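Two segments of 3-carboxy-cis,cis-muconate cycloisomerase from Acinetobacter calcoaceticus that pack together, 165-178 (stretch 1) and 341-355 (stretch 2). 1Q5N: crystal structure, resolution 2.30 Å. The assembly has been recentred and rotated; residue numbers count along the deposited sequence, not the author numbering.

Stretch 1 (165-178) TLGHKLARWASAFK
Stretch 2 (341-355) ALERTLDVLKGMEVN

The helices of this contact lie unusually far apart: the axes of 166-178 and 341-351 come no closer than 13.7 Å, so side chains, not backbones, make the contact; no hydrogen bond crosses it. Only 296 Å² is buried, both sides summed. The helices run roughly antiparallel, at 147° between their N-to-C directions, with Leu166 CA 9.1 Å from Val354 CA, Leu170 CA 9.2 Å from Leu349 CA and Phe177 CA 10.8 Å from Leu342 CA.

Both helices have regular i to i+4 hydrogen bonding, with phi/psi near -63/-40 over 166-178 and 341-350; Gly351 is at -109/19. Stretch 1 presents Leu166, Leu170 (m, t), Trp173 (chi1 m, chi2 -20°) and Phe177, spaced by four, three and four residues so that their CA-to-CB bonds all point toward stretch 2. Leu349 (m, t) and Phe177 each meet three partners. Leu349 CD2 lies 4.2 Å from Leu170 CD2 and 4.4 Å from Trp173 CE3, the broad indole reaching it obliquely, whereas Leu349 CD1 lies 4.1 Å from Phe177 CE2.

Phe177 (chi1 m, chi2 -52°) is long enough to span the widest part of the register. Phe177 CZ lies 4.4 Å from Thr345 CG2, which sits at the ring edge, and Phe177 CE1 lies 4.4 Å from Leu342 CD2. Leu342 (m, t) starts sideways, but its end comes nearer. Thr345 (m) suits a buried apolar site because Thr345 OG1 donates to Ala341 O at 2.8 Å, leaving the methyl for the ring.

Beyond the helix, Met352 (phi/psi -51/129; t, t, m) brings Met352 CE to 4.1 Å from Leu170 CD2, its flexible thioether chain laying the methyl against the Leu170-Leu349 pair. Strand 353-354 follows; Val354 (-99/130, t) has a beta-branched side chain well suited to extended backbone, and Val354 CG2 packs 3.6 Å from CD2 of Leu166 (t, p), the closest contact. Thr165 (p) caps the first helix, Thr165 OG1 accepting from His168 N at 3.1 Å.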

ATOM      1  N   THR A 165      33.456   9.175   8.797  1.00 28.99           N
ATOM      2  CA  THR A 165      34.376   8.643   7.773  1.00 28.53           C
ATOM      3  C   THR A 165      33.506   7.795   6.842  1.00 30.10           C
ATOM      4  O   THR A 165      32.448   7.294   7.239  1.00 29.80           O
ATOM      5  CB  THR A 165      35.529   7.754   8.326  1.00 29.42           C
ATOM      6  OG1 THR A 165      34.984   6.540   8.850  1.00 28.51           O
ATOM      7  CG2 THR A 165      36.333   8.502   9.444  1.00 28.05           C
ATOM      8  N   LEU A 166      33.930   7.663   5.596  1.00 29.94           N
ATOM      9  CA  LEU A 166      33.195   6.879   4.648  1.00 30.34           C
ATOM     10  C   LEU A 166      33.110   5.461   5.193  1.00 31.93           C
ATOM     11  O   LEU A 166      32.092   4.793   5.062  1.00 32.29           O
ATOM     12  CB  LEU A 166      33.913   6.890   3.314  1.00 26.82           C
ATOM     13  CG  LEU A 166      33.377   5.876   2.303  1.00 30.80           C
ATOM     14  CD1 LEU A 166      31.916   6.191   2.071  1.00 29.41           C
ATOM     15  CD2 LEU A 166      34.150   5.931   0.955  1.00 26.24           C
ATOM     16  N   GLY A 167      34.188   5.008   5.827  1.00 32.94           N
ATOM     17  CA  GLY A 167      34.201   3.668   6.381  1.00 31.50           C
ATOM     18  C   GLY A 167      33.075   3.489   7.384  1.00 31.71           C
ATOM     19  O   GLY A 167      32.550   2.385   7.540  1.00 32.03           O
ATOM     20  N   HIS A 168      32.704   4.539   8.112  1.00 30.78           N
ATOM     21  CA  HIS A 168      31.612   4.349   9.057  1.00 30.11           C
ATOM     22  C   HIS A 168      30.238   4.073   8.308  1.00 31.58           C
ATOM     23  O   HIS A 168      29.475   3.218   8.734  1.00 30.17           O
ATOM     24  CB  HIS A 168      31.489   5.546   9.961  1.00 29.58           C
ATOM     25  CG  HIS A 168      30.591   5.305  11.132  1.00 29.49           C
ATOM     26  ND1 HIS A 168      29.650   6.218  11.538  1.00 28.23           N
ATOM     27  CD2 HIS A 168      30.536   4.280  12.018  1.00 29.00           C
ATOM     28  CE1 HIS A 168      29.053   5.775  12.633  1.00 30.40           C
ATOM     29  NE2 HIS A 168      29.571   4.599  12.946  1.00 29.24           N
ATOM     30  N   LYS A 169      29.941   4.795   7.220  1.00 29.60           N
ATOM     31  CA  LYS A 169      28.731   4.505   6.450  1.00 30.28           C
ATOM     32  C   LYS A 169      28.784   3.039   5.973  1.00 31.62           C
ATOM     33  O   LYS A 169      27.793   2.299   6.077  1.00 30.54           O
ATOM     34  CB  LYS A 169      28.640   5.392   5.197  1.00 30.10           C
ATOM     35  CG  LYS A 169      28.286   6.840   5.413  1.00 29.98           C
ATOM     36  CD  LYS A 169      28.119   7.494   4.058  1.00 32.18           C
ATOM     37  CE  LYS A 169      27.428   8.850   4.146  1.00 32.15           C
ATOM     38  NZ  LYS A 169      26.015   8.811   4.632  1.00 30.69           N
ATOM     39  N   LEU A 170      29.950   2.620   5.458  1.00 31.89           N
ATOM     40  CA  LEU A 170      30.122   1.254   4.961  1.00 33.21           C
ATOM     41  C   LEU A 170      29.948   0.205   6.073  1.00 34.20           C
ATOM     42  O   LEU A 170      29.349  -0.869   5.836  1.00 33.43           O
ATOM     43  CB  LEU A 170      31.488   1.094   4.280  1.00 33.42           C
ATOM     44  CG  LEU A 170      31.538   1.848   2.934  1.00 34.64           C
ATOM     45  CD1 LEU A 170      32.993   2.063   2.461  1.00 35.09           C
ATOM     46  CD2 LEU A 170      30.786   1.028   1.933  1.00 34.48           C
ATOM     47  N   ALA A 171      30.430   0.514   7.282  1.00 31.22           N
ATOM     48  CA  ALA A 171      30.274  -0.440   8.375  1.00 31.86           C
ATOM     49  C   ALA A 171      28.784  -0.552   8.751  1.00 33.16           C
ATOM     50  O   ALA A 171      28.289  -1.650   9.052  1.00 33.40           O
ATOM     51  CB  ALA A 171      31.125  -0.016   9.597  1.00 30.05           C
ATOM     52  N   ARG A 172      28.081   0.587   8.742  1.00 32.19           N
ATOM     53  CA  ARG A 172      26.655   0.605   9.052  1.00 32.00           C
ATOM     54  C   ARG A 172      25.886  -0.308   8.029  1.00 31.77           C
ATOM     55  O   ARG A 172      25.033  -1.112   8.415  1.00 32.54           O
ATOM     56  CB  ARG A 172      26.131   2.055   9.020  1.00 28.66           C
ATOM     57  CG  ARG A 172      26.433   2.851  10.287  1.00 28.38           C
ATOM     58  CD  ARG A 172      26.345   4.374  10.026  1.00 28.58           C
ATOM     59  NE  ARG A 172      25.080   4.758   9.372  1.00 28.89           N
ATOM     60  CZ  ARG A 172      24.902   5.893   8.702  1.00 30.34           C
ATOM     61  NH1 ARG A 172      25.896   6.760   8.610  1.00 28.68           N
ATOM     62  NH2 ARG A 172      23.743   6.144   8.087  1.00 29.08           N
ATOM     63  N   TRP A 173      26.237  -0.209   6.747  1.00 31.49           N
ATOM     64  CA  TRP A 173      25.593  -1.022   5.729  1.00 32.24           C
ATOM     65  C   TRP A 173      25.925  -2.517   5.879  1.00 31.96           C
ATOM     66  O   TRP A 173      25.051  -3.409   5.682  1.00 33.00           O
ATOM     67  CB  TRP A 173      25.974  -0.525   4.319  1.00 30.47           C
ATOM     68  CG  TRP A 173      25.613   0.895   4.096  1.00 33.44           C
ATOM     69  CD1 TRP A 173      24.691   1.625   4.799  1.00 34.68           C
ATOM     70  CD2 TRP A 173      26.092   1.756   3.057  1.00 32.13           C
ATOM     71  NE1 TRP A 173      24.566   2.867   4.253  1.00 35.59           N
ATOM     72  CE2 TRP A 173      25.416   2.977   3.188  1.00 32.42           C
ATOM     73  CE3 TRP A 173      27.028   1.600   2.024  1.00 34.27           C
ATOM     74  CZ2 TRP A 173      25.639   4.062   2.335  1.00 34.77           C
ATOM     75  CZ3 TRP A 173      27.255   2.686   1.153  1.00 36.19           C
ATOM     76  CH2 TRP A 173      26.557   3.899   1.318  1.00 35.19           C
ATOM     77  N   ALA A 174      27.181  -2.786   6.227  1.00 32.25           N
ATOM     78  CA  ALA A 174      27.652  -4.146   6.406  1.00 31.02           C
ATOM     79  C   ALA A 174      26.859  -4.808   7.520  1.00 30.55           C
ATOM     80  O   ALA A 174      26.322  -5.895   7.364  1.00 30.70           O
ATOM     81  CB  ALA A 174      29.166  -4.159   6.743  1.00 31.47           C
ATOM     82  N   SER A 175      26.792  -4.150   8.659  1.00 29.72           N
ATOM     83  CA  SER A 175      26.073  -4.720   9.788  1.00 29.33           C
ATOM     84  C   SER A 175      24.572  -4.963   9.423  1.00 30.69           C
ATOM     85  O   SER A 175      23.955  -5.913   9.917  1.00 31.34           O
ATOM     86  CB  SER A 175      26.232  -3.765  10.989  1.00 28.97           C
ATOM     87  OG  SER A 175      25.635  -4.267  12.159  1.00 31.79           O
ATOM     88  N   ALA A 176      23.997  -4.118   8.557  1.00 29.09           N
ATOM     89  CA  ALA A 176      22.604  -4.302   8.173  1.00 29.22           C
ATOM     90  C   ALA A 176      22.539  -5.595   7.314  1.00 29.95           C
ATOM     91  O   ALA A 176      21.617  -6.413   7.448  1.00 28.99           O
ATOM     92  CB  ALA A 176      22.099  -3.096   7.379  1.00 26.84           C
ATOM     93  N   PHE A 177      23.513  -5.786   6.434  1.00 29.47           N
ATOM     94  CA  PHE A 177      23.505  -7.002   5.639  1.00 31.75           C
ATOM     95  C   PHE A 177      23.665  -8.256   6.542  1.00 34.04           C
ATOM     96  O   PHE A 177      23.031  -9.297   6.296  1.00 34.24           O
ATOM     97  CB  PHE A 177      24.609  -6.978   4.593  1.00 30.31           C
ATOM     98  CG  PHE A 177      24.313  -6.100   3.442  1.00 30.72           C
ATOM     99  CD1 PHE A 177      23.097  -6.236   2.742  1.00 30.89           C
ATOM    100  CD2 PHE A 177      25.257  -5.203   2.977  1.00 30.29           C
ATOM    101  CE1 PHE A 177      22.825  -5.501   1.560  1.00 29.35           C
ATOM    102  CE2 PHE A 177      25.004  -4.448   1.780  1.00 31.47           C
ATOM    103  CZ  PHE A 177      23.777  -4.610   1.073  1.00 28.77           C
ATOM    104  N   LYS A 178      24.483  -8.146   7.589  1.00 33.42           N
ATOM    105  CA  LYS A 178      24.660  -9.276   8.466  1.00 34.71           C
ATOM    106  C   LYS A 178      23.337  -9.611   9.156  1.00 32.45           C
ATOM    107  O   LYS A 178      22.995 -10.773   9.277  1.00 32.26           O
ATOM    108  CB  LYS A 178      25.821  -8.999   9.449  1.00 36.38           C
ATOM    109  CG  LYS A 178      25.512  -9.071  10.892  1.00 41.27           C
ATOM    110  CD  LYS A 178      25.651 -10.446  11.494  1.00 41.03           C
ATOM    111  CE  LYS A 178      25.167 -10.326  12.949  1.00 42.25           C
ATOM    112  NZ  LYS A 178      25.056 -11.661  13.646  1.00 42.78           N
ATOM    113  N   ALA A 341      17.754  -5.653  -7.323  1.00 25.96           N
ATOM    114  CA  ALA A 341      18.324  -4.531  -6.575  1.00 27.62           C
ATOM    115  C   ALA A 341      19.661  -4.935  -5.933  1.00 28.84           C
ATOM    116  O   ALA A 341      20.580  -4.132  -5.856  1.00 30.14           O
ATOM    117  CB  ALA A 341      17.303  -4.016  -5.462  1.00 22.53           C
ATOM    118  N   LEU A 342      19.752  -6.172  -5.460  1.00 30.17           N
ATOM    119  CA  LEU A 342      20.988  -6.683  -4.853  1.00 31.69           C
ATOM    120  C   LEU A 342      22.078  -6.764  -5.904  1.00 32.81           C
ATOM    121  O   LEU A 342      23.223  -6.396  -5.649  1.00 32.88           O
ATOM    122  CB  LEU A 342      20.763  -8.081  -4.278  1.00 28.68           C
ATOM    123  CG  LEU A 342      20.069  -8.052  -2.956  1.00 27.06           C
ATOM    124  CD1 LEU A 342      19.656  -9.449  -2.570  1.00 27.26           C
ATOM    125  CD2 LEU A 342      21.047  -7.448  -1.960  1.00 27.92           C
ATOM    126  N   GLU A 343      21.728  -7.242  -7.090  1.00 32.89           N
ATOM    127  CA  GLU A 343      22.749  -7.340  -8.106  1.00 35.76           C
ATOM    128  C   GLU A 343      23.358  -5.954  -8.464  1.00 36.47           C
ATOM    129  O   GLU A 343      24.573  -5.842  -8.597  1.00 36.17           O
ATOM    130  CB  GLU A 343      22.194  -8.026  -9.361  1.00 38.93           C
ATOM    131  CG  GLU A 343      23.039  -7.805 -10.592  1.00 45.96           C
ATOM    132  CD  GLU A 343      22.639  -8.730 -11.707  1.00 52.51           C
ATOM    133  OE1 GLU A 343      23.160  -9.878 -11.731  1.00 55.96           O
ATOM    134  OE2 GLU A 343      21.781  -8.325 -12.539  1.00 55.73           O
ATOM    135  N   ARG A 344      22.535  -4.916  -8.655  1.00 35.76           N
ATOM    136  CA  ARG A 344      23.077  -3.599  -8.961  1.00 34.50           C
ATOM    137  C   ARG A 344      23.847  -3.008  -7.751  1.00 34.38           C
ATOM    138  O   ARG A 344      24.905  -2.396  -7.909  1.00 33.99           O
ATOM    139  CB  ARG A 344      21.954  -2.705  -9.432  1.00 35.38           C
ATOM    140  CG  ARG A 344      21.700  -3.030 -10.866  1.00 38.91           C
ATOM    141  CD  ARG A 344      20.342  -2.714 -11.242  1.00 42.97           C
ATOM    142  NE  ARG A 344      19.976  -3.466 -12.436  1.00 49.80           N
ATOM    143  CZ  ARG A 344      19.259  -4.599 -12.420  1.00 50.66           C
ATOM    144  NH1 ARG A 344      18.817  -5.120 -11.281  1.00 48.87           N
ATOM    145  NH2 ARG A 344      18.988  -5.219 -13.562  1.00 54.01           N
ATOM    146  N   THR A 345      23.348  -3.223  -6.540  1.00 32.84           N
ATOM    147  CA  THR A 345      24.061  -2.732  -5.372  1.00 33.12           C
ATOM    148  C   THR A 345      25.487  -3.368  -5.288  1.00 34.89           C
ATOM    149  O   THR A 345      26.485  -2.661  -5.043  1.00 34.52           O
ATOM    150  CB  THR A 345      23.233  -3.000  -4.102  1.00 30.67           C
ATOM    151  OG1 THR A 345      21.983  -2.320  -4.256  1.00 32.07           O
ATOM    152  CG2 THR A 345      23.969  -2.501  -2.796  1.00 28.70           C
ATOM    153  N   LEU A 346      25.590  -4.683  -5.502  1.00 35.76           N
ATOM    154  CA  LEU A 346      26.904  -5.362  -5.494  1.00 35.80           C
ATOM    155  C   LEU A 346      27.864  -4.694  -6.503  1.00 35.67           C
ATOM    156  O   LEU A 346      28.975  -4.324  -6.140  1.00 35.14           O
ATOM    157  CB  LEU A 346      26.740  -6.842  -5.837  1.00 35.25           C
ATOM    158  CG  LEU A 346      28.020  -7.660  -5.659  1.00 36.78           C
ATOM    159  CD1 LEU A 346      28.625  -7.477  -4.272  1.00 33.57           C
ATOM    160  CD2 LEU A 346      27.634  -9.119  -5.894  1.00 38.41           C
ATOM    161  N   ASP A 347      27.441  -4.536  -7.756  1.00 36.09           N
ATOM    162  CA  ASP A 347      28.276  -3.854  -8.752  1.00 38.75           C
ATOM    163  C   ASP A 347      28.829  -2.517  -8.224  1.00 37.92           C
ATOM    164  O   ASP A 347      30.006  -2.212  -8.406  1.00 39.70           O
ATOM    165  CB  ASP A 347      27.482  -3.518 -10.015  1.00 41.93           C
ATOM    166  CG  ASP A 347      27.243  -4.698 -10.868  1.00 46.91           C
ATOM    167  OD1 ASP A 347      27.854  -5.757 -10.573  1.00 50.85           O
ATOM    168  OD2 ASP A 347      26.439  -4.576 -11.833  1.00 49.30           O
ATOM    169  N   VAL A 348      27.960  -1.717  -7.600  1.00 35.60           N
ATOM    170  CA  VAL A 348      28.357  -0.427  -7.071  1.00 33.58           C
ATOM    171  C   VAL A 348      29.318  -0.559  -5.886  1.00 34.93           C
ATOM    172  O   VAL A 348      30.287   0.196  -5.806  1.00 33.32           O
ATOM    173  CB  VAL A 348      27.088   0.432  -6.655  1.00 31.39           C
ATOM    174  CG1 VAL A 348      27.505   1.683  -5.835  1.00 31.52           C
ATOM    175  CG2 VAL A 348      26.325   0.844  -7.882  1.00 30.34           C
ATOM    176  N   LEU A 349      29.053  -1.491  -4.956  1.00 36.25           N
ATOM    177  CA  LEU A 349      29.936  -1.645  -3.805  1.00 38.43           C
ATOM    178  C   LEU A 349      31.331  -2.077  -4.242  1.00 40.63           C
ATOM    179  O   LEU A 349      32.308  -1.690  -3.613  1.00 41.54           O
ATOM    180  CB  LEU A 349      29.412  -2.668  -2.821  1.00 37.18           C
ATOM    181  CG  LEU A 349      28.269  -2.250  -1.915  1.00 39.87           C
ATOM    182  CD1 LEU A 349      27.777  -3.485  -1.135  1.00 40.19           C
ATOM    183  CD2 LEU A 349      28.694  -1.178  -0.960  1.00 39.04           C
ATOM    184  N   LYS A 350      31.412  -2.867  -5.315  1.00 42.02           N
ATOM    185  CA  LYS A 350      32.682  -3.339  -5.827  1.00 44.50           C
ATOM    186  C   LYS A 350      33.472  -2.326  -6.633  1.00 44.58           C
ATOM    187  O   LYS A 350      34.679  -2.244  -6.459  1.00 43.57           O
ATOM    188  CB  LYS A 350      32.499  -4.570  -6.701  1.00 46.61           C
ATOM    189  CG  LYS A 350      32.287  -5.853  -5.912  1.00 51.62           C
ATOM    190  CD  LYS A 350      32.147  -7.048  -6.856  1.00 54.71           C
ATOM    191  CE  LYS A 350      32.166  -8.324  -6.054  1.00 57.88           C
ATOM    192  NZ  LYS A 350      31.962  -9.502  -6.948  1.00 62.09           N
ATOM    193  N   GLY A 351      32.807  -1.565  -7.499  1.00 43.01           N
ATOM    194  CA  GLY A 351      33.542  -0.630  -8.339  1.00 43.11           C
ATOM    195  C   GLY A 351      33.371   0.841  -8.025  1.00 43.08           C
ATOM    196  O   GLY A 351      33.616   1.710  -8.854  1.00 43.03           O
ATOM    197  N   MET A 352      32.898   1.084  -6.817  1.00 42.94           N
ATOM    198  CA  MET A 352      32.660   2.403  -6.259  1.00 43.19           C
ATOM    199  C   MET A 352      33.913   3.305  -6.406  1.00 43.11           C
ATOM    200  O   MET A 352      35.007   2.926  -5.996  1.00 41.17           O
ATOM    201  CB  MET A 352      32.379   2.192  -4.790  1.00 44.90           C
ATOM    202  CG  MET A 352      31.949   3.383  -4.027  1.00 50.48           C
ATOM    203  SD  MET A 352      32.044   3.035  -2.232  1.00 55.71           S
ATOM    204  CE  MET A 352      31.544   1.310  -2.135  1.00 53.91           C
ATOM    205  N   GLU A 353      33.735   4.504  -6.943  1.00 41.38           N
ATOM    206  CA  GLU A 353      34.820   5.466  -7.126  1.00 41.78           C
ATOM    207  C   GLU A 353      34.751   6.544  -6.009  1.00 39.81           C
ATOM    208  O   GLU A 353      33.790   7.307  -5.930  1.00 38.82           O
ATOM    209  CB  GLU A 353      34.615   6.117  -8.467  1.00 44.93           C
ATOM    210  CG  GLU A 353      35.736   6.164  -9.386  1.00 52.13           C
ATOM    211  CD  GLU A 353      35.258   6.784 -10.712  1.00 57.73           C
ATOM    212  OE1 GLU A 353      34.669   6.013 -11.542  1.00 60.34           O
ATOM    213  OE2 GLU A 353      35.440   8.037 -10.891  1.00 58.33           O
ATOM    214  N   VAL A 354      35.760   6.623  -5.153  1.00 37.01           N
ATOM    215  CA  VAL A 354      35.746   7.596  -4.065  1.00 36.50           C
ATOM    216  C   VAL A 354      36.580   8.810  -4.470  1.00 37.27           C
ATOM    217  O   VAL A 354      37.691   8.648  -4.941  1.00 37.28           O
ATOM    218  CB  VAL A 354      36.327   6.957  -2.787  1.00 36.61           C
ATOM    219  CG1 VAL A 354      36.397   7.978  -1.625  1.00 36.35           C
ATOM    220  CG2 VAL A 354      35.471   5.738  -2.398  1.00 37.58           C
ATOM    221  N   ASN A 355      36.045  10.024  -4.337  1.00 36.57           N
ATOM    222  CA  ASN A 355      36.814  11.231  -4.709  1.00 36.58           C
ATOM    223  C   ASN A 355      37.145  11.998  -3.417  1.00 36.09           C
ATOM    224  O   ASN A 355      36.376  12.821  -2.951  1.00 35.86           O
ATOM    225  CB  ASN A 355      36.015  12.110  -5.665  1.00 37.33           C
ATOM    226  CG  ASN A 355      36.843  13.277  -6.210  1.00 41.87           C
ATOM    227  OD1 ASN A 355      37.613  13.907  -5.480  1.00 43.33           O
ATOM    228  ND2 ASN A 355      36.678  13.574  -7.497  1.00 43.20           N
TER